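Local structure of fatty acid CoA ligase (Marinactinospora thermotolerans, 6SQ8) at residues A7-D12 / A177-V182; A69-G74 / G154-A159. The protein belongs to the ANL superfamily of AMP-binding enzymes and holds adenosine monophosphate and 1-ethanoyl-9H-pyrido[3,4-b]indole-3-carboxylic acid. All blocks are in the same frame, centred on the assembly; numbering follows the deposited sequence.

How the interactions relate
Both contacts belong to the AMP-binding part of the enzyme, on the same side of the chain's centre, with their own centres about 11 Å apart. Both segments of interaction 2 fall, in sequence, between the two segments of interaction 1. They also touch: M178 CE of helix 175-189 packs at 3.5 Å on V157 CG2 of strand 155-160, and A7 CB of helix 5-13 lies 3.8 Å from A72 N of helix 61-72. None of the residues in these segments lines the pocket of 1-ethanoyl-9H-pyrido[3,4-b]indole-3-carboxylic acid, but both contacts come near that ligand: the side chain of V157 is about 7 Å from it and that of V182 about 10 Å.

Interaction 1 (A7-D12 / A177-V182); sequences ARRVMD and AMSACV
The guanidinium group of R9 meets the helix of 177-182 in two ways: V182 lies against one of its faces and S179 reaches its edge. V182 CG1 sits 3.6 Å above the guanidinium plane, displaced toward the rim, and its nearest atom there is R9 NH2 at 3.7 Å. The two side chains run past one another in opposing directions, and the height of CG1 above the plane shows that the methyl meets the face and not the edge. At the edge, R9 NH1 donates a hydrogen bond to S179 OG (2.8 Å), which is only 2° out of the guanidinium plane, although the angle at the hydrogen is a moderate 145°. R9 NH1 also comes within 3.0 Å of S179 O, but the angle is too poor for a bond. The reach of R9 comes from its extended chain; with CG anti to the backbone N (chi1 -175°), the side chain reaches across to a helix whose closest CA, that of S179, is 7.9 Å from R9 CA. This is side-chain bridging between helix 5-13 and helix 175-189, with helix 205-215 touching both through V10 on L214 and V182 on C212. A salt bridge from R9 NH2 to D183 OD1 gives the cation a second polar partner, which would be expected to stabilise its positive charge. Hydroxyl and carboxylate together would be expected to restrict rotation of the guanidinium, while V182 CG1 lies over part of one face.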
ATOM      1  N   ALA A   7      18.809  -7.706  -5.078  1.00 33.15           N
ATOM      2  CA  ALA A   7      18.954  -7.001  -6.345  1.00 34.10           C
ATOM      3  C   ALA A   7      19.320  -7.993  -7.454  1.00 33.33           C
ATOM      4  O   ALA A   7      18.774  -7.931  -8.552  1.00 34.92           O
ATOM      5  CB  ALA A   7      19.983  -5.900  -6.222  1.00 37.42           C
ATOM      6  N   ARG A   8      20.238  -8.917  -7.159  1.00 37.03           N
ATOM      7  CA  ARG A   8      20.689  -9.915  -8.136  1.00 39.30           C
ATOM      8  C   ARG A   8      19.513 -10.827  -8.504  1.00 35.07           C
ATOM      9  O   ARG A   8      19.373 -11.190  -9.657  1.00 31.71           O
ATOM     10  CB  ARG A   8      21.883 -10.734  -7.609  1.00 44.68           C
ATOM     11  CG  ARG A   8      22.615 -11.562  -8.667  1.00 49.81           C
ATOM     12  CD  ARG A   8      23.567 -12.623  -8.117  1.00 53.35           C
ATOM     13  NE  ARG A   8      22.940 -13.932  -7.882  1.00 55.83           N
ATOM     14  CZ  ARG A   8      23.210 -15.039  -8.570  1.00 56.22           C
ATOM     15  NH1 ARG A   8      24.013 -14.991  -9.623  1.00 49.58           N
ATOM     16  NH2 ARG A   8      22.717 -16.209  -8.172  1.00 53.80           N
ATOM     17  N   ARG A   9      18.687 -11.198  -7.514  1.00 33.80           N
ATOM     18  CA  ARG A   9      17.528 -12.075  -7.758  1.00 32.72           C
ATOM     19  C   ARG A   9      16.605 -11.437  -8.792  1.00 32.74           C
ATOM     20  O   ARG A   9      16.087 -12.130  -9.690  1.00 33.10           O
ATOM     21  CB  ARG A   9      16.726 -12.358  -6.485  1.00 32.07           C
ATOM     22  CG  ARG A   9      15.597 -13.365  -6.681  1.00 30.31           C
ATOM     23  CD  ARG A   9      14.741 -13.489  -5.437  1.00 29.30           C
ATOM     24  NE  ARG A   9      13.590 -14.363  -5.648  1.00 27.95           N
ATOM     25  CZ  ARG A   9      12.896 -14.928  -4.673  1.00 24.97           C
ATOM     26  NH1 ARG A   9      13.127 -14.607  -3.405  1.00 22.64           N
ATOM     27  NH2 ARG A   9      11.984 -15.829  -4.976  1.00 22.95           N
ATOM     28  N   VAL A  10      16.396 -10.126  -8.647  1.00 30.55           N
ATOM     29  CA  VAL A  10      15.497  -9.400  -9.515  1.00 30.96           C
ATOM     30  C   VAL A  10      16.122  -9.346 -10.913  1.00 32.16           C
ATOM     31  O   VAL A  10      15.502  -9.771 -11.880  1.00 31.94           O
ATOM     32  CB  VAL A  10      15.194  -8.000  -8.959  1.00 29.60           C
ATOM     33  CG1 VAL A  10      14.276  -7.246  -9.894  1.00 28.74           C
ATOM     34  CG2 VAL A  10      14.621  -8.042  -7.535  1.00 30.09           C
ATOM     35  N   MET A  11      17.368  -8.863 -10.989  1.00 34.10           N
ATOM     36  CA  MET A  11      18.133  -8.809 -12.230  1.00 33.53           C
ATOM     37  C   MET A  11      18.094 -10.165 -12.948  1.00 31.42           C
ATOM     38  O   MET A  11      17.861 -10.246 -14.160  1.00 27.18           O
ATOM     39  CB  MET A  11      19.588  -8.433 -11.941  1.00 35.11           C
ATOM     40  CG  MET A  11      19.782  -6.982 -11.559  1.00 37.89           C
ATOM     41  SD  MET A  11      19.321  -5.826 -12.880  1.00 45.80           S
ATOM     42  CE  MET A  11      20.256  -6.422 -14.297  1.00 42.93           C
ATOM     43  N   ASP A  12      18.325 -11.231 -12.181  1.00 31.24           N
ATOM     44  CA  ASP A  12      18.472 -12.580 -12.700  1.00 35.72           C
ATOM     45  C   ASP A  12      17.177 -13.006 -13.397  1.00 35.93           C
ATOM     46  O   ASP A  12      17.213 -13.753 -14.365  1.00 39.48           O
ATOM     47  CB  ASP A  12      18.841 -13.566 -11.583  1.00 43.47           C
ATOM     48  CG  ASP A  12      19.985 -14.527 -11.916  1.00 52.13           C
ATOM     49  OD1 ASP A  12      21.003 -14.060 -12.497  1.00 55.10           O
ATOM     50  OD2 ASP A  12      19.855 -15.748 -11.597  1.00 53.26           O
ATOM     51  N   ALA A 177      14.038  -9.371   3.670  1.00 31.80           N
ATOM     52  CA  ALA A 177      12.614  -9.155   3.769  1.00 32.43           C
ATOM     53  C   ALA A 177      12.008  -8.937   2.369  1.00 29.61           C
ATOM     54  O   ALA A 177      10.969  -9.509   2.069  1.00 26.71           O
ATOM     55  CB  ALA A 177      12.347  -7.989   4.701  1.00 33.80           C
ATOM     56  N   MET A 178      12.675  -8.143   1.526  1.00 28.43           N
ATOM     57  CA  MET A 178      12.172  -7.844   0.178  1.00 31.43           C
ATOM     58  C   MET A 178      12.228  -9.100  -0.696  1.00 33.27           C
ATOM     59  O   MET A 178      11.374  -9.284  -1.570  1.00 33.95           O
ATOM     60  CB  MET A 178      12.959  -6.725  -0.513  1.00 33.95           C
ATOM     61  CG  MET A 178      12.672  -5.344   0.069  1.00 36.07           C
ATOM     62  SD  MET A 178      10.917  -5.075   0.464  1.00 39.43           S
ATOM     63  CE  MET A 178      10.739  -3.393  -0.129  1.00 44.26           C
ATOM     64  N   SER A 179      13.228  -9.959  -0.456  1.00 33.32           N
ATOM     65  CA  SER A 179      13.308 -11.241  -1.144  1.00 33.71           C
ATOM     66  C   SER A 179      12.120 -12.125  -0.733  1.00 36.14           C
ATOM     67  O   SER A 179      11.524 -12.798  -1.583  1.00 39.99           O
ATOM     68  CB  SER A 179      14.617 -11.942  -0.891  1.00 32.68           C
ATOM     69  OG  SER A 179      14.773 -13.058  -1.769  1.00 30.60           O
ATOM     70  N   ALA A 180      11.775 -12.123   0.562  1.00 32.15           N
ATOM     71  CA  ALA A 180      10.661 -12.913   1.057  1.00 31.54           C
ATOM     72  C   ALA A 180       9.355 -12.453   0.397  1.00 29.41           C
ATOM     73  O   ALA A 180       8.486 -13.280   0.107  1.00 28.53           O
ATOM     74  CB  ALA A 180      10.581 -12.826   2.570  1.00 33.76           C
ATOM     75  N   CYS A 181       9.236 -11.143   0.145  1.00 28.48           N
ATOM     76  CA  CYS A 181       8.062 -10.561  -0.494  1.00 27.13           C
ATOM     77  C   CYS A 181       7.858 -11.145  -1.891  1.00 25.08           C
ATOM     78  O   CYS A 181       6.728 -11.277  -2.329  1.00 24.44           O
ATOM     79  CB  CYS A 181       8.163  -9.045  -0.583  1.00 27.08           C
ATOM     80  SG  CYS A 181       7.990  -8.249   1.033  1.00 30.60           S
ATOM     81  N   VAL A 182       8.938 -11.501  -2.582  1.00 23.92           N
ATOM     82  CA  VAL A 182       8.786 -12.116  -3.903  1.00 25.20           C
ATOM     83  C   VAL A 182       8.083 -13.470  -3.741  1.00 25.57           C
ATOM     84  O   VAL A 182       7.171 -13.814  -4.501  1.00 25.59           O
ATOM     85  CB  VAL A 182      10.125 -12.234  -4.652  1.00 23.85           C
ATOM     86  CG1 VAL A 182       9.950 -12.864  -6.023  1.00 24.60           C
ATOM     87  CG2 VAL A 182      10.818 -10.883  -4.785  1.00 24.25           C
TER

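Interaction 2 (A69-G74 / G154-A159); sequences AVQAIG and GIAVVA
Q71 runs out from the end of helix 61-72 to strand 155-160 and meets the side chain of V157 at a slant, while its amide nitrogen approaches the backbone of A156. The chain is extended beyond CG (chi2 170°), which carries the amide across to the strand. Q71 NE2 donates to A156 O at 3.1 Å, and the N-H...O angle of 165° makes the bond nearly straight. The acceptor lies almost in the amide plane of Q71, whereas the donor stands 64° out of the carbonyl plane of A156 and is not directed at a lone pair. V157 CG2 approaches the same nitrogen to 3.4 Å, and A156 CB lies 3.7 Å from Q71 NE2, so the polar end is bordered by two aliphatic groups. The accepting residue belongs to a classic beta bulge that sets A156 and V157 together opposite the single residue H173 of the adjacent antiparallel strand 170-174. On the helical side, G74 is the C-prime residue of a Schellman motif: its N bonds to Q71 O at 3.0 Å, and C75 N returns to V70 O. The other amide atom, Q71 OE1, accepts a hydrogen bond from Q211 NE2 of helix 205-215; with both polar atoms partnered, the way round the buried amide sits should be well defined.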
ATOM      1  N   ALA A  69      19.100  -0.183  -9.397  1.00 34.88           N
ATOM      2  CA  ALA A  69      20.482   0.296  -9.410  1.00 34.45           C
ATOM      3  C   ALA A  69      20.897   0.760  -8.007  1.00 34.27           C
ATOM      4  O   ALA A  69      21.946   0.373  -7.524  1.00 36.07           O
ATOM      5  CB  ALA A  69      20.646   1.388 -10.433  1.00 35.36           C
ATOM      6  N   VAL A  70      20.061   1.564  -7.351  1.00 33.74           N
ATOM      7  CA  VAL A  70      20.345   2.035  -6.006  1.00 34.01           C
ATOM      8  C   VAL A  70      20.582   0.849  -5.067  1.00 36.96           C
ATOM      9  O   VAL A  70      21.426   0.914  -4.170  1.00 48.05           O
ATOM     10  CB  VAL A  70      19.211   2.928  -5.476  1.00 36.48           C
ATOM     11  CG1 VAL A  70      19.307   3.137  -3.962  1.00 38.24           C
ATOM     12  CG2 VAL A  70      19.161   4.263  -6.220  1.00 37.50           C
ATOM     13  N   GLN A  71      19.814  -0.226  -5.244  1.00 37.52           N
ATOM     14  CA  GLN A  71      19.891  -1.389  -4.359  1.00 37.41           C
ATOM     15  C   GLN A  71      21.126  -2.230  -4.710  1.00 37.05           C
ATOM     16  O   GLN A  71      21.836  -2.681  -3.821  1.00 39.73           O
ATOM     17  CB  GLN A  71      18.583  -2.179  -4.412  1.00 36.97           C
ATOM     18  CG  GLN A  71      17.451  -1.487  -3.645  1.00 36.33           C
ATOM     19  CD  GLN A  71      16.105  -2.122  -3.886  1.00 34.27           C
ATOM     20  OE1 GLN A  71      15.881  -2.779  -4.900  1.00 33.95           O
ATOM     21  NE2 GLN A  71      15.196  -1.936  -2.946  1.00 33.60           N
ATOM     22  N   ALA A  72      21.368  -2.418  -6.008  1.00 36.15           N
ATOM     23  CA  ALA A  72      22.527  -3.150  -6.527  1.00 35.87           C
ATOM     24  C   ALA A  72      23.838  -2.565  -5.981  1.00 36.73           C
ATOM     25  O   ALA A  72      24.724  -3.316  -5.613  1.00 40.60           O
ATOM     26  CB  ALA A  72      22.520  -3.122  -8.035  1.00 36.60           C
ATOM     27  N   ILE A  73      23.940  -1.233  -5.905  1.00 37.40           N
ATOM     28  CA  ILE A  73      25.181  -0.558  -5.460  1.00 37.11           C
ATOM     29  C   ILE A  73      25.199  -0.439  -3.928  1.00 40.20           C
ATOM     30  O   ILE A  73      25.906   0.414  -3.369  1.00 42.17           O
ATOM     31  CB  ILE A  73      25.414   0.814  -6.131  1.00 34.03           C
ATOM     32  CG1 ILE A  73      24.476   1.901  -5.594  1.00 33.81           C
ATOM     33  CG2 ILE A  73      25.384   0.700  -7.642  1.00 30.61           C
ATOM     34  CD1 ILE A  73      24.970   3.279  -5.814  1.00 34.48           C
ATOM     35  N   GLY A  74      24.434  -1.290  -3.238  1.00 39.56           N
ATOM     36  CA  GLY A  74      24.517  -1.391  -1.790  1.00 36.88           C
ATOM     37  C   GLY A  74      23.961  -0.175  -1.061  1.00 34.92           C
ATOM     38  O   GLY A  74      24.230  -0.010   0.107  1.00 34.69           O
ATOM     39  N   GLY A 154      22.405  -4.114   5.489  1.00 38.38           N
ATOM     40  CA  GLY A 154      21.521  -5.001   4.710  1.00 40.57           C
ATOM     41  C   GLY A 154      20.162  -4.394   4.344  1.00 42.64           C
ATOM     42  O   GLY A 154      19.207  -5.124   4.055  1.00 40.78           O
ATOM     43  N   ILE A 155      20.072  -3.060   4.320  1.00 41.83           N
ATOM     44  CA  ILE A 155      18.822  -2.343   4.078  1.00 40.27           C
ATOM     45  C   ILE A 155      18.652  -2.094   2.574  1.00 39.57           C
ATOM     46  O   ILE A 155      19.587  -1.654   1.884  1.00 39.52           O
ATOM     47  CB  ILE A 155      18.792  -1.043   4.897  1.00 40.51           C
ATOM     48  CG1 ILE A 155      19.016  -1.329   6.384  1.00 41.22           C
ATOM     49  CG2 ILE A 155      17.497  -0.273   4.663  1.00 43.65           C
ATOM     50  CD1 ILE A 155      18.090  -2.377   6.960  1.00 44.01           C
ATOM     51  N   ALA A 156      17.446  -2.414   2.079  1.00 38.41           N
ATOM     52  CA  ALA A 156      17.088  -2.269   0.675  1.00 35.22           C
ATOM     53  C   ALA A 156      16.263  -0.996   0.467  1.00 33.09           C
ATOM     54  O   ALA A 156      16.411  -0.327  -0.557  1.00 35.55           O
ATOM     55  CB  ALA A 156      16.324  -3.486   0.219  1.00 33.81           C
ATOM     56  N   VAL A 157      15.382  -0.700   1.431  1.00 31.27           N
ATOM     57  CA  VAL A 157      14.399   0.369   1.323  1.00 31.99           C
ATOM     58  C   VAL A 157      14.226   1.040   2.683  1.00 30.11           C
ATOM     59  O   VAL A 157      14.190   0.356   3.710  1.00 28.28           O
ATOM     60  CB  VAL A 157      13.031  -0.148   0.837  1.00 32.45           C
ATOM     61  CG1 VAL A 157      11.985   0.960   0.843  1.00 32.90           C
ATOM     62  CG2 VAL A 157      13.112  -0.811  -0.532  1.00 31.31           C
ATOM     63  N   VAL A 158      14.092   2.373   2.654  1.00 30.50           N
ATOM     64  CA  VAL A 158      13.507   3.110   3.757  1.00 32.96           C
ATOM     65  C   VAL A 158      12.342   3.926   3.202  1.00 35.18           C
ATOM     66  O   VAL A 158      12.493   4.645   2.234  1.00 36.77           O
ATOM     67  CB  VAL A 158      14.517   3.998   4.503  1.00 32.98           C
ATOM     68  CG1 VAL A 158      13.863   4.714   5.675  1.00 31.39           C
ATOM     69  CG2 VAL A 158      15.721   3.196   4.977  1.00 34.31           C
ATOM     70  N   ALA A 159      11.175   3.760   3.827  1.00 34.35           N
ATOM     71  CA  ALA A 159       9.920   4.325   3.396  1.00 33.81           C
ATOM     72  C   ALA A 159       9.264   4.985   4.611  1.00 36.84           C
ATOM     73  O   ALA A 159       9.209   4.371   5.678  1.00 39.20           O
ATOM     74  CB  ALA A 159       9.060   3.229   2.836  1.00 32.62           C
TER